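Local coordinates for Tas1 (Pseudomonas aeruginosa, PDB 6OX6), which pyrophosphorylates adenosine nucleotides to make (p)ppApp, a type VI secretion toxin activity that depletes ADP and ATP and dysregulates metabolism in competitor cells, at residues A[276-281]-A[309-314]; A[256-260]-A[280-284]; A[368-373]-A[429-434]; A[304-308]-A[358-362]. The contacts are given in a common frame with arbitrary orientation. Numbering follows the deposited sequence.

How the contacts relate
From the N terminus, contact 2 comes first: it folds the loop after strand 277-280 back onto the start of helix 256-273. Contact 1 opens at 276, before contact 2 has closed, and shares Lys280 and Ala281 with it; it pairs strand 277-280 with strand 308-313, closing a loop that contains helix 286-296. Contact 4 opens before contact 1 has closed, so the two cross; it joins the approach to strand 308-313 to strand 359-365, the next strand of the sheet. It also touches contact 2, through the Lys284-Asp306 salt bridge among others. Contact 3 follows in series, joining helix 367-373 to the C-terminal helix 419-435. It meets contact 1 where Ile370 packs on Ile313.

Contact 1 of 4, residues A[276-281]-A[309-314]; sequences GRVAKA and RNTIIV
An antiparallel pairing of two strands builds one border of the mixed sheet, strand 277-280 being outermost within the chain and strand 308-313 its inner neighbour. Both backbones are extended, and the axes of strands 277-280 and 309-313 approach to 4.7 Å at 158°. Arg277 and Ile313 form a hydrogen-bonded pair (Arg277 N to Ile313 O 2.9 Å, Ile313 N to Arg277 O 2.8 Å), as do Ala279 and Thr311 (Ala279 N to Thr311 O 2.9 Å, Thr311 N to Ala279 O 3.1 Å). Between them lies the non-hydrogen-bonded pair Val278-Ile312, where Val278 CG2 (chi1 t) is 4.0 Å from Ile312 CG1 (chi1 m). On the face of Ala279, Thr311 and Ile313, Ala279 CB sits 4.1 Å from Ile313 CD1, with helix 376-383 packing nearby. Val278 and Asn310 instead meet helix 256-273, where Asn310 ND2 bonds to Asp264. Strand 308-313 thus has helices against both faces and strand 359-365 along its other edge, an alpha/beta layering consistent with the synthetase fold of RelA/SpoT-like enzymes.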
loop_
_atom_site.group_PDB
_atom_site.type_symbol
_atom_site.label_atom_id
_atom_site.label_comp_id
_atom_site.label_asym_id
_atom_site.label_seq_id
_atom_site.Cartn_x
_atom_site.Cartn_y
_atom_site.Cartn_z
ATOM N N GLY A 276 6.918 18.043 -11.752
ATOM C CA GLY A 276 5.780 17.605 -10.977
ATOM C C GLY A 276 5.593 18.300 -9.649
ATOM O O GLY A 276 6.151 19.373 -9.404
ATOM N N ARG A 277 4.750 17.722 -8.804
ATOM C CA ARG A 277 4.468 18.314 -7.507
ATOM C C ARG A 277 4.561 17.286 -6.395
ATOM O O ARG A 277 4.494 16.080 -6.636
ATOM C CB ARG A 277 3.083 18.964 -7.506
ATOM C CG ARG A 277 2.512 19.205 -6.118
ATOM C CD ARG A 277 0.992 19.197 -6.138
ATOM N NE ARG A 277 0.443 20.506 -6.479
ATOM C CZ ARG A 277 -0.575 21.078 -5.844
ATOM N NH1 ARG A 277 -1.009 22.273 -6.223
ATOM N NH2 ARG A 277 -1.160 20.457 -4.829
ATOM N N VAL A 278 4.745 17.766 -5.169
ATOM C CA VAL A 278 4.864 16.880 -4.018
ATOM C C VAL A 278 3.698 17.314 -3.142
ATOM O O VAL A 278 3.561 18.491 -2.808
ATOM C CB VAL A 278 6.281 16.930 -3.415
ATOM C CG1 VAL A 278 6.318 16.188 -2.088
ATOM C CG2 VAL A 278 7.293 16.346 -4.389
ATOM N N ALA A 279 2.857 16.354 -2.772
ATOM C CA ALA A 279 1.827 16.554 -1.766
ATOM C C ALA A 279 2.423 16.056 -0.457
ATOM O O ALA A 279 2.516 14.847 -0.221
ATOM C CB ALA A 279 0.530 15.830 -2.130
ATOM N N LYS A 280 2.875 16.996 0.368
ATOM C CA LYS A 280 3.382 16.672 1.689
ATOM C C LYS A 280 2.217 16.510 2.651
ATOM O O LYS A 280 1.141 17.066 2.446
ATOM C CB LYS A 280 4.329 17.764 2.188
ATOM C CG LYS A 280 5.535 18.043 1.299
ATOM C CD LYS A 280 6.415 19.110 1.963
ATOM C CE LYS A 280 7.632 19.489 1.128
ATOM N NZ LYS A 280 7.254 19.669 -0.298
ATOM N N ALA A 281 2.437 15.749 3.708
ATOM C CA ALA A 281 1.399 15.437 4.676
ATOM C C ALA A 281 2.008 15.515 6.065
ATOM O O ALA A 281 3.220 15.363 6.218
ATOM C CB ALA A 281 0.820 14.035 4.436
ATOM N N ARG A 309 5.163 10.437 5.335
ATOM C CA ARG A 309 4.797 10.001 3.998
ATOM C C ARG A 309 4.547 11.206 3.112
ATOM O O ARG A 309 4.198 12.282 3.595
ATOM C CB ARG A 309 3.564 9.097 4.042
ATOM C CG ARG A 309 2.323 9.771 4.564
ATOM C CD ARG A 309 1.113 8.914 4.239
ATOM N NE ARG A 309 -0.122 9.624 4.536
ATOM C CZ ARG A 309 -0.680 10.518 3.722
ATOM N NH1 ARG A 309 -0.124 10.790 2.539
ATOM N NH2 ARG A 309 -1.794 11.135 4.090
ATOM N N ASN A 310 4.717 11.017 1.805
ATOM C CA ASN A 310 4.250 12.019 0.860
ATOM C C ASN A 310 3.957 11.345 -0.474
ATOM O O ASN A 310 4.098 10.129 -0.631
ATOM C CB ASN A 310 5.242 13.179 0.708
ATOM C CG ASN A 310 6.622 12.724 0.333
ATOM O OD1 ASN A 310 6.804 12.001 -0.652
ATOM N ND2 ASN A 310 7.626 13.212 1.068
ATOM N N THR A 311 3.498 12.139 -1.419
ATOM C CA THR A 311 3.139 11.671 -2.746
ATOM C C THR A 311 3.826 12.559 -3.770
ATOM O O THR A 311 3.798 13.791 -3.652
ATOM C CB THR A 311 1.598 11.708 -2.974
ATOM O OG1 THR A 311 0.923 10.980 -1.937
ATOM C CG2 THR A 311 1.231 11.092 -4.310
ATOM N N ILE A 312 4.420 11.940 -4.784
ATOM C CA ILE A 312 4.965 12.668 -5.917
ATOM C C ILE A 312 4.016 12.503 -7.096
ATOM O O ILE A 312 3.690 11.381 -7.504
ATOM C CB ILE A 312 6.378 12.191 -6.262
ATOM C CG1 ILE A 312 7.310 12.396 -5.063
ATOM C CG2 ILE A 312 6.875 12.905 -7.489
ATOM C CD1 ILE A 312 8.714 11.825 -5.258
ATOM N N ILE A 313 3.539 13.617 -7.627
ATOM C CA ILE A 313 2.618 13.599 -8.758
ATOM C C ILE A 313 3.394 14.103 -9.958
ATOM O O ILE A 313 3.881 15.239 -9.952
ATOM C CB ILE A 313 1.362 14.453 -8.499
ATOM C CG1 ILE A 313 0.602 13.937 -7.273
ATOM C CG2 ILE A 313 0.443 14.499 -9.726
ATOM C CD1 ILE A 313 0.912 14.722 -6.010
ATOM N N VAL A 314 3.544 13.250 -10.972
ATOM C CA VAL A 314 4.218 13.622 -12.210
ATOM C C VAL A 314 3.399 13.059 -13.358
ATOM O O VAL A 314 2.525 12.215 -13.165
ATOM C CB VAL A 314 5.677 13.113 -12.264
ATOM C CG1 VAL A 314 6.573 13.925 -11.311
ATOM C CG2 VAL A 314 5.745 11.626 -11.909
#

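Contact 2 of 4, residues A[256-260]-A[280-284]. With ACT (acetate ion), chain D.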
loop_
_atom_site.group_PDB
_atom_site.type_symbol
_atom_site.label_atom_id
_atom_site.label_comp_id
_atom_site.label_asym_id
_atom_site.label_seq_id
_atom_site.Cartn_x
_atom_site.Cartn_y
_atom_site.Cartn_z
ATOM N N ALA A 256 9.833 10.794 13.676
ATOM C CA ALA A 256 8.978 10.966 12.501
ATOM C C ALA A 256 9.114 12.362 11.890
ATOM O O ALA A 256 9.204 12.475 10.658
ATOM C CB ALA A 256 7.526 10.640 12.859
ATOM N N PRO A 257 9.162 13.449 12.692
ATOM C CA PRO A 257 9.463 14.765 12.095
ATOM C C PRO A 257 10.765 14.809 11.303
ATOM O O PRO A 257 10.796 15.384 10.208
ATOM C CB PRO A 257 9.505 15.694 13.317
ATOM C CG PRO A 257 8.572 15.077 14.283
ATOM C CD PRO A 257 8.747 13.586 14.105
ATOM N N ALA A 258 11.843 14.212 11.815
ATOM C CA ALA A 258 13.089 14.209 11.055
ATOM C C ALA A 258 12.985 13.322 9.818
ATOM O O ALA A 258 13.576 13.630 8.774
ATOM C CB ALA A 258 14.248 13.743 11.933
ATOM N N ALA A 259 12.269 12.198 9.915
ATOM C CA ALA A 259 12.087 11.381 8.717
ATOM C C ALA A 259 11.258 12.132 7.684
ATOM O O ALA A 259 11.571 12.108 6.484
ATOM C CB ALA A 259 11.449 10.045 9.078
ATOM N N LYS A 260 10.250 12.881 8.147
ATOM C CA LYS A 260 9.431 13.668 7.232
ATOM C C LYS A 260 10.285 14.664 6.463
ATOM O O LYS A 260 10.268 14.694 5.226
ATOM C CB LYS A 260 8.323 14.382 8.002
ATOM C CG LYS A 260 7.369 15.160 7.108
ATOM C CD LYS A 260 6.703 16.284 7.865
ATOM C CE LYS A 260 5.546 16.874 7.084
ATOM N NZ LYS A 260 5.887 17.256 5.678
ATOM N N LYS A 280 2.875 16.996 0.368
ATOM C CA LYS A 280 3.382 16.672 1.689
ATOM C C LYS A 280 2.217 16.510 2.651
ATOM O O LYS A 280 1.141 17.066 2.446
ATOM C CB LYS A 280 4.329 17.764 2.188
ATOM C CG LYS A 280 5.535 18.043 1.299
ATOM C CD LYS A 280 6.415 19.110 1.963
ATOM C CE LYS A 280 7.632 19.489 1.128
ATOM N NZ LYS A 280 7.254 19.669 -0.298
ATOM N N ALA A 281 2.437 15.749 3.708
ATOM C CA ALA A 281 1.399 15.437 4.676
ATOM C C ALA A 281 2.008 15.515 6.065
ATOM O O ALA A 281 3.220 15.363 6.218
ATOM C CB ALA A 281 0.820 14.035 4.436
ATOM N N PRO A 282 1.195 15.740 7.097
ATOM C CA PRO A 282 1.728 15.714 8.464
ATOM C C PRO A 282 2.026 14.284 8.903
ATOM O O PRO A 282 1.668 13.301 8.246
ATOM C CB PRO A 282 0.605 16.332 9.301
ATOM C CG PRO A 282 -0.643 15.985 8.534
ATOM C CD PRO A 282 -0.251 16.042 7.078
ATOM N N ILE A 283 2.695 14.192 10.052
ATOM C CA ILE A 283 3.010 12.910 10.668
ATOM C C ILE A 283 1.716 12.175 10.992
ATOM O O ILE A 283 0.707 12.794 11.345
ATOM C CB ILE A 283 3.879 13.168 11.916
ATOM C CG1 ILE A 283 5.359 13.102 11.559
ATOM C CG2 ILE A 283 3.570 12.224 13.057
ATOM C CD1 ILE A 283 5.815 14.218 10.653
ATOM N N LYS A 284 1.720 10.849 10.839
ATOM C CA LYS A 284 0.525 10.076 11.159
ATOM C C LYS A 284 0.070 10.394 12.578
ATOM O O LYS A 284 0.888 10.505 13.491
ATOM C CB LYS A 284 0.797 8.576 11.022
ATOM C CG LYS A 284 -0.454 7.713 11.118
ATOM C CD LYS A 284 -0.196 6.273 10.681
ATOM C CE LYS A 284 -1.070 5.920 9.476
ATOM N NZ LYS A 284 -0.860 6.847 8.314
HETATM C C ACT D . -3.468 8.921 8.259
HETATM O O ACT D . -3.684 7.763 8.722
HETATM O OXT ACT D . -3.192 9.241 7.079
HETATM C CH3 ACT D . -3.556 10.109 9.308
#
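Lys280, where the chain leaves strand 277-280, starts its side chain toward the helix but carries its end away: Lys260 NZ comes 3.9 Å from Lys280 CB, and the rest of the Lys280 chain runs beside Asp264 and Asp268. Next, the carbonyl of Ala281 lies in tight contact with the end of Lys260, Lys260 CE being 2.9 Å from Ala281 O. The amine is also near, Lys260 NZ to Ala281 O measuring 3.3 Å, but the angle is too poor for a hydrogen bond; its charge is instead paired with Asp264, one turn further along the same helix. Pro282 adds little, its CA-to-CB bond pointing away. Ile283 is the main apolar piece of the loop. Its CG1 lies 3.5 Å from Ala256 CB, while its CD1 reaches 3.6 Å from Lys260 CD and 4.0 Å from Pro257 CA, so the side chain spans the first turn of the helix, a turn marked by the 2.8 Å bond from Lys260 N to Ala256 O. Lys284 turns off to a charged site: its NZ makes a salt bridge with Asp306 and a weak, 3.0 Å hydrogen bond to O of an acetate that Arg288 also binds. The loop therefore runs from strand 277-280 to helix 286-296 alongside the N-terminal turn of helix 256-273, while on that turn Ala259 and Lys260 also touch Ala308 at the start of strand 308-313.

Contact 3 of 4, residues A[368-373]-A[429-434]; sequences EMIYAK and YYDAVR. With ACT (acetate ion), chain I.
A tyrosine hydroxyl from one helix reaches a backbone carbonyl of another: Tyr429 OH lies 3.0 Å from Ala372 O, with the carbonyl near the plane of the ring and at its edge. Pro398 O is a further acceptor for the same hydroxyl, which also takes a hydrogen bond from Gln401 N, so the loop before helix 402-410 converges on this point. Residues 368-373 and 429-434 are both helical, with axes 10.1 Å apart at closest approach and an angle of 147° between their directions. The nearest CA atoms are those of Ala372 and Tyr430, at 7.0 Å. This is antiparallel helix packing: the long C-terminal helix 419-435 lies against helix 367-373, which itself follows directly on strand 359-365 of the sheet. Ala372 CB sits among three side chains, 3.7 Å from Val433 CG2 (chi1 t), 3.8 Å from Tyr430 CE1 and 3.9 Å from Tyr429 CE2. One turn earlier, selenomethionine Met369, with chi1, chi2 and chi3 all m, places CE 3.6 Å from Tyr430 CD1; its SE is 5.3 Å from the Tyr430 ring centroid, an oblique Met-aromatic contact, and 4.0 Å from Arg434 NH1. Tyr345 joins Met369 and Tyr430 from a loop. Arg434 NH2 forms a 2.8 Å salt bridge with Asp431 OD1 and also bonds to Gly344 O. Lys373, fully extended with every chi t, directs NZ to an acetate oxygen O 2.6 Å away.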
loop_
_atom_site.group_PDB
_atom_site.type_symbol
_atom_site.label_atom_id
_atom_site.label_comp_id
_atom_site.label_asym_id
_atom_site.label_seq_id
_atom_site.Cartn_x
_atom_site.Cartn_y
_atom_site.Cartn_z
ATOM N N GLU A 368 -3.930 11.361 -13.695
ATOM C CA GLU A 368 -5.084 10.592 -14.149
ATOM C C GLU A 368 -5.431 9.492 -13.156
ATOM O O GLU A 368 -6.609 9.262 -12.851
ATOM C CB GLU A 368 -4.816 9.997 -15.537
ATOM C CG GLU A 368 -4.732 11.036 -16.650
ATOM C CD GLU A 368 -3.477 11.928 -16.572
ATOM O OE1 GLU A 368 -2.536 11.587 -15.818
ATOM O OE2 GLU A 368 -3.435 12.980 -17.257
HETATM N N MSE A 369 -4.412 8.806 -12.652
HETATM C CA MSE A 369 -4.613 7.718 -11.711
HETATM C C MSE A 369 -5.162 8.206 -10.400
HETATM O O MSE A 369 -6.028 7.529 -9.803
HETATM C CB MSE A 369 -3.281 7.018 -11.464
HETATM C CG MSE A 369 -2.932 6.089 -12.621
HETATM SE SE MSE A 369 -4.488 4.962 -13.054
HETATM C CE MSE A 369 -4.727 4.133 -11.283
ATOM N N ILE A 370 -4.688 9.356 -9.936
ATOM C CA ILE A 370 -5.139 9.920 -8.664
ATOM C C ILE A 370 -6.572 10.419 -8.779
ATOM O O ILE A 370 -7.398 10.203 -7.884
ATOM C CB ILE A 370 -4.188 11.034 -8.211
ATOM C CG1 ILE A 370 -2.900 10.395 -7.663
ATOM C CG2 ILE A 370 -4.906 11.928 -7.139
ATOM C CD1 ILE A 370 -1.703 11.304 -7.665
ATOM N N TYR A 371 -6.886 11.104 -9.875
ATOM C CA TYR A 371 -8.266 11.453 -10.173
ATOM C C TYR A 371 -9.163 10.229 -10.083
ATOM O O TYR A 371 -10.238 10.261 -9.471
ATOM C CB TYR A 371 -8.343 12.062 -11.576
ATOM C CG TYR A 371 -9.726 12.443 -11.991
ATOM C CD1 TYR A 371 -10.424 11.706 -12.941
ATOM C CD2 TYR A 371 -10.344 13.548 -11.434
ATOM C CE1 TYR A 371 -11.712 12.072 -13.325
ATOM C CE2 TYR A 371 -11.617 13.917 -11.793
ATOM C CZ TYR A 371 -12.294 13.172 -12.738
ATOM O OH TYR A 371 -13.562 13.560 -13.084
ATOM N N ALA A 372 -8.713 9.130 -10.675
ATOM C CA ALA A 372 -9.535 7.933 -10.740
ATOM C C ALA A 372 -9.742 7.330 -9.363
ATOM O O ALA A 372 -10.860 6.923 -9.019
ATOM C CB ALA A 372 -8.884 6.920 -11.675
ATOM N N LYS A 373 -8.685 7.276 -8.561
ATOM C CA LYS A 373 -8.747 6.532 -7.319
ATOM C C LYS A 373 -9.375 7.330 -6.179
ATOM O O LYS A 373 -10.209 6.794 -5.443
ATOM C CB LYS A 373 -7.346 6.080 -6.917
ATOM C CG LYS A 373 -7.300 5.491 -5.515
ATOM C CD LYS A 373 -5.855 5.167 -5.132
ATOM C CE LYS A 373 -5.757 4.779 -3.670
ATOM N NZ LYS A 373 -4.371 4.434 -3.292
ATOM N N TYR A 429 -12.735 -0.280 -14.541
ATOM C CA TYR A 429 -12.749 1.163 -14.323
ATOM C C TYR A 429 -11.378 1.755 -14.588
ATOM O O TYR A 429 -11.234 2.686 -15.392
ATOM C CB TYR A 429 -13.210 1.463 -12.890
ATOM C CG TYR A 429 -13.141 2.926 -12.486
ATOM C CD1 TYR A 429 -14.092 3.856 -12.938
ATOM C CD2 TYR A 429 -12.157 3.365 -11.603
ATOM C CE1 TYR A 429 -14.027 5.198 -12.532
ATOM C CE2 TYR A 429 -12.080 4.689 -11.212
ATOM C CZ TYR A 429 -13.000 5.594 -11.679
ATOM O OH TYR A 429 -12.881 6.897 -11.237
ATOM N N TYR A 430 -10.357 1.236 -13.915
ATOM C CA TYR A 430 -9.012 1.773 -14.097
ATOM C C TYR A 430 -8.511 1.585 -15.514
ATOM O O TYR A 430 -7.704 2.391 -15.982
ATOM C CB TYR A 430 -8.049 1.098 -13.142
ATOM C CG TYR A 430 -8.114 1.642 -11.736
ATOM C CD1 TYR A 430 -8.097 3.023 -11.490
ATOM C CD2 TYR A 430 -8.179 0.782 -10.647
ATOM C CE1 TYR A 430 -8.134 3.525 -10.170
ATOM C CE2 TYR A 430 -8.189 1.276 -9.331
ATOM C CZ TYR A 430 -8.171 2.639 -9.114
ATOM O OH TYR A 430 -8.187 3.086 -7.796
ATOM N N ASP A 431 -8.938 0.509 -16.191
ATOM C CA ASP A 431 -8.558 0.314 -17.593
ATOM C C ASP A 431 -9.148 1.391 -18.486
ATOM O O ASP A 431 -8.482 1.863 -19.418
ATOM C CB ASP A 431 -9.010 -1.057 -18.087
ATOM C CG ASP A 431 -8.058 -2.160 -17.680
ATOM O OD1 ASP A 431 -6.966 -1.846 -17.148
ATOM O OD2 ASP A 431 -8.407 -3.343 -17.896
ATOM N N ALA A 432 -10.411 1.764 -18.255
ATOM C CA ALA A 432 -10.986 2.838 -19.058
ATOM C C ALA A 432 -10.215 4.137 -18.851
ATOM O O ALA A 432 -9.978 4.882 -19.804
ATOM C CB ALA A 432 -12.468 3.026 -18.731
ATOM N N VAL A 433 -9.776 4.410 -17.620
ATOM C CA VAL A 433 -8.995 5.622 -17.381
ATOM C C VAL A 433 -7.723 5.617 -18.226
ATOM O O VAL A 433 -7.372 6.620 -18.857
ATOM C CB VAL A 433 -8.655 5.764 -15.887
ATOM C CG1 VAL A 433 -7.870 7.017 -15.711
ATOM C CG2 VAL A 433 -9.940 5.786 -15.017
ATOM N N ARG A 434 -7.017 4.473 -18.264
ATOM C CA ARG A 434 -5.700 4.393 -18.901
ATOM C C ARG A 434 -5.763 4.348 -20.428
ATOM O O ARG A 434 -4.772 4.687 -21.089
ATOM C CB ARG A 434 -4.924 3.163 -18.386
ATOM C CG ARG A 434 -4.360 3.325 -16.954
ATOM C CD ARG A 434 -3.425 2.192 -16.515
ATOM N NE ARG A 434 -4.193 0.966 -16.357
ATOM C CZ ARG A 434 -4.649 0.484 -15.213
ATOM N NH1 ARG A 434 -4.373 1.102 -14.058
ATOM N NH2 ARG A 434 -5.380 -0.637 -15.230
HETATM C C ACT I . -2.279 7.366 -4.128
HETATM O O ACT I . -2.552 6.357 -3.412
HETATM O OXT ACT I . -2.876 8.481 -4.181
HETATM C CH3 ACT I . -1.019 7.196 -5.073
#

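Contact 4 of 4, residues A[304-308]-A[358-362]; sequences IKDLA and IPGEI
One direct backbone hydrogen bond joins the segments, Glu361 N to Ala308 O at 3.0 Å and nearly straight (167°). Before Ala308 the chain is irregular, Lys305 (-118/-3), Asp306 (-123/26) and Leu307 (-56/-47) forming a turn that Ala308 (-106/137) leaves in extended form; residues 359-362 are extended throughout. Water bonds fill the gap at the turn: water 1 donates to Ile304 O (2.9 Å) and Pro359 O (3.0 Å) and accepts from Leu307 N (2.9 Å), while water 2 links Asp306 OD2 (3.2 Å) with Glu361 OE1 (2.8 Å). Apolar contact is modest, with Lys305 CB 4.0 Å from Pro359 CB and Leu307 CB 4.4 Å from Ile358 CD1. Buried Asp306 makes salt bridges to Lys292 and Lys284 of the same chain; Lys305 NZ hydrogen-bonds to Lys303 O and forms a salt bridge with Glu21 of the immunity protein Pa14_01140. With Asn310 N bonding back to Glu361 O, the register begins here for the parallel strands 308-313 and 359-365 inside the mixed alpha/beta sheet.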
loop_
_atom_site.group_PDB
_atom_site.type_symbol
_atom_site.label_atom_id
_atom_site.label_comp_id
_atom_site.label_asym_id
_atom_site.label_seq_id
_atom_site.Cartn_x
_atom_site.Cartn_y
_atom_site.Cartn_z
ATOM N N ILE A 304 6.256 -0.123 11.348
ATOM C CA ILE A 304 5.370 0.781 10.619
ATOM C C ILE A 304 6.202 1.682 9.717
ATOM O O ILE A 304 7.253 2.202 10.118
ATOM C CB ILE A 304 4.492 1.600 11.584
ATOM C CG1 ILE A 304 3.530 2.484 10.791
ATOM C CG2 ILE A 304 5.344 2.454 12.517
ATOM C CD1 ILE A 304 2.412 3.100 11.662
ATOM N N LYS A 305 5.727 1.891 8.489
ATOM C CA LYS A 305 6.541 2.520 7.461
ATOM C C LYS A 305 5.979 3.840 6.939
ATOM O O LYS A 305 6.641 4.493 6.118
ATOM C CB LYS A 305 6.744 1.536 6.300
ATOM C CG LYS A 305 7.239 0.164 6.787
ATOM C CD LYS A 305 7.509 -0.815 5.639
ATOM C CE LYS A 305 8.023 -2.171 6.158
ATOM N NZ LYS A 305 7.027 -2.863 7.058
ATOM N N ASP A 306 4.802 4.268 7.394
ATOM C CA ASP A 306 4.176 5.464 6.844
ATOM C C ASP A 306 3.893 6.502 7.919
ATOM O O ASP A 306 2.991 7.326 7.768
ATOM C CB ASP A 306 2.895 5.116 6.086
ATOM C CG ASP A 306 1.767 4.631 7.008
ATOM O OD1 ASP A 306 2.064 4.111 8.119
ATOM O OD2 ASP A 306 0.578 4.747 6.602
ATOM N N LEU A 307 4.661 6.487 9.009
ATOM C CA LEU A 307 4.580 7.598 9.952
ATOM C C LEU A 307 4.840 8.923 9.240
ATOM O O LEU A 307 4.084 9.891 9.395
ATOM C CB LEU A 307 5.559 7.373 11.110
ATOM C CG LEU A 307 5.086 6.285 12.080
ATOM C CD1 LEU A 307 6.134 6.048 13.150
ATOM C CD2 LEU A 307 3.739 6.675 12.714
ATOM N N ALA A 308 5.887 8.967 8.432
ATOM C CA ALA A 308 6.155 10.061 7.514
ATOM C C ALA A 308 5.832 9.586 6.108
ATOM O O ALA A 308 6.193 8.462 5.722
ATOM C CB ALA A 308 7.624 10.499 7.598
ATOM N N ILE A 358 13.979 5.600 10.976
ATOM C CA ILE A 358 12.660 5.025 10.716
ATOM C C ILE A 358 12.366 5.148 9.230
ATOM O O ILE A 358 12.979 5.959 8.514
ATOM C CB ILE A 358 11.549 5.713 11.543
ATOM C CG1 ILE A 358 11.365 7.151 11.085
ATOM C CG2 ILE A 358 11.790 5.551 13.044
ATOM C CD1 ILE A 358 9.933 7.582 11.135
ATOM N N PRO A 359 11.440 4.344 8.730
ATOM C CA PRO A 359 11.121 4.393 7.301
ATOM C C PRO A 359 10.217 5.566 6.946
ATOM O O PRO A 359 9.387 6.025 7.737
ATOM C CB PRO A 359 10.429 3.045 7.035
ATOM C CG PRO A 359 10.839 2.163 8.184
ATOM C CD PRO A 359 10.967 3.110 9.367
ATOM N N GLY A 360 10.433 6.092 5.747
ATOM C CA GLY A 360 9.523 7.046 5.149
ATOM C C GLY A 360 8.883 6.418 3.926
ATOM O O GLY A 360 9.488 5.576 3.265
ATOM N N GLU A 361 7.652 6.821 3.644
ATOM C CA GLU A 361 6.895 6.337 2.489
ATOM C C GLU A 361 6.810 7.426 1.428
ATOM O O GLU A 361 6.371 8.539 1.719
ATOM C CB GLU A 361 5.474 5.920 2.880
ATOM C CG GLU A 361 4.560 5.710 1.666
ATOM C CD GLU A 361 3.086 5.435 2.022
ATOM O OE1 GLU A 361 2.274 6.403 2.116
ATOM O OE2 GLU A 361 2.732 4.243 2.193
ATOM N N ILE A 362 7.203 7.108 0.195
ATOM C CA ILE A 362 7.016 8.035 -0.922
ATOM C C ILE A 362 6.251 7.328 -2.037
ATOM O O ILE A 362 6.767 6.388 -2.657
ATOM C CB ILE A 362 8.341 8.581 -1.457
ATOM C CG1 ILE A 362 9.090 9.344 -0.375
ATOM C CG2 ILE A 362 8.038 9.508 -2.601
ATOM C CD1 ILE A 362 10.505 9.757 -0.798
HETATM O O HOH W 1 7.183 5.051 9.460
HETATM O O HOH W 2 0.055 6.003 3.746
#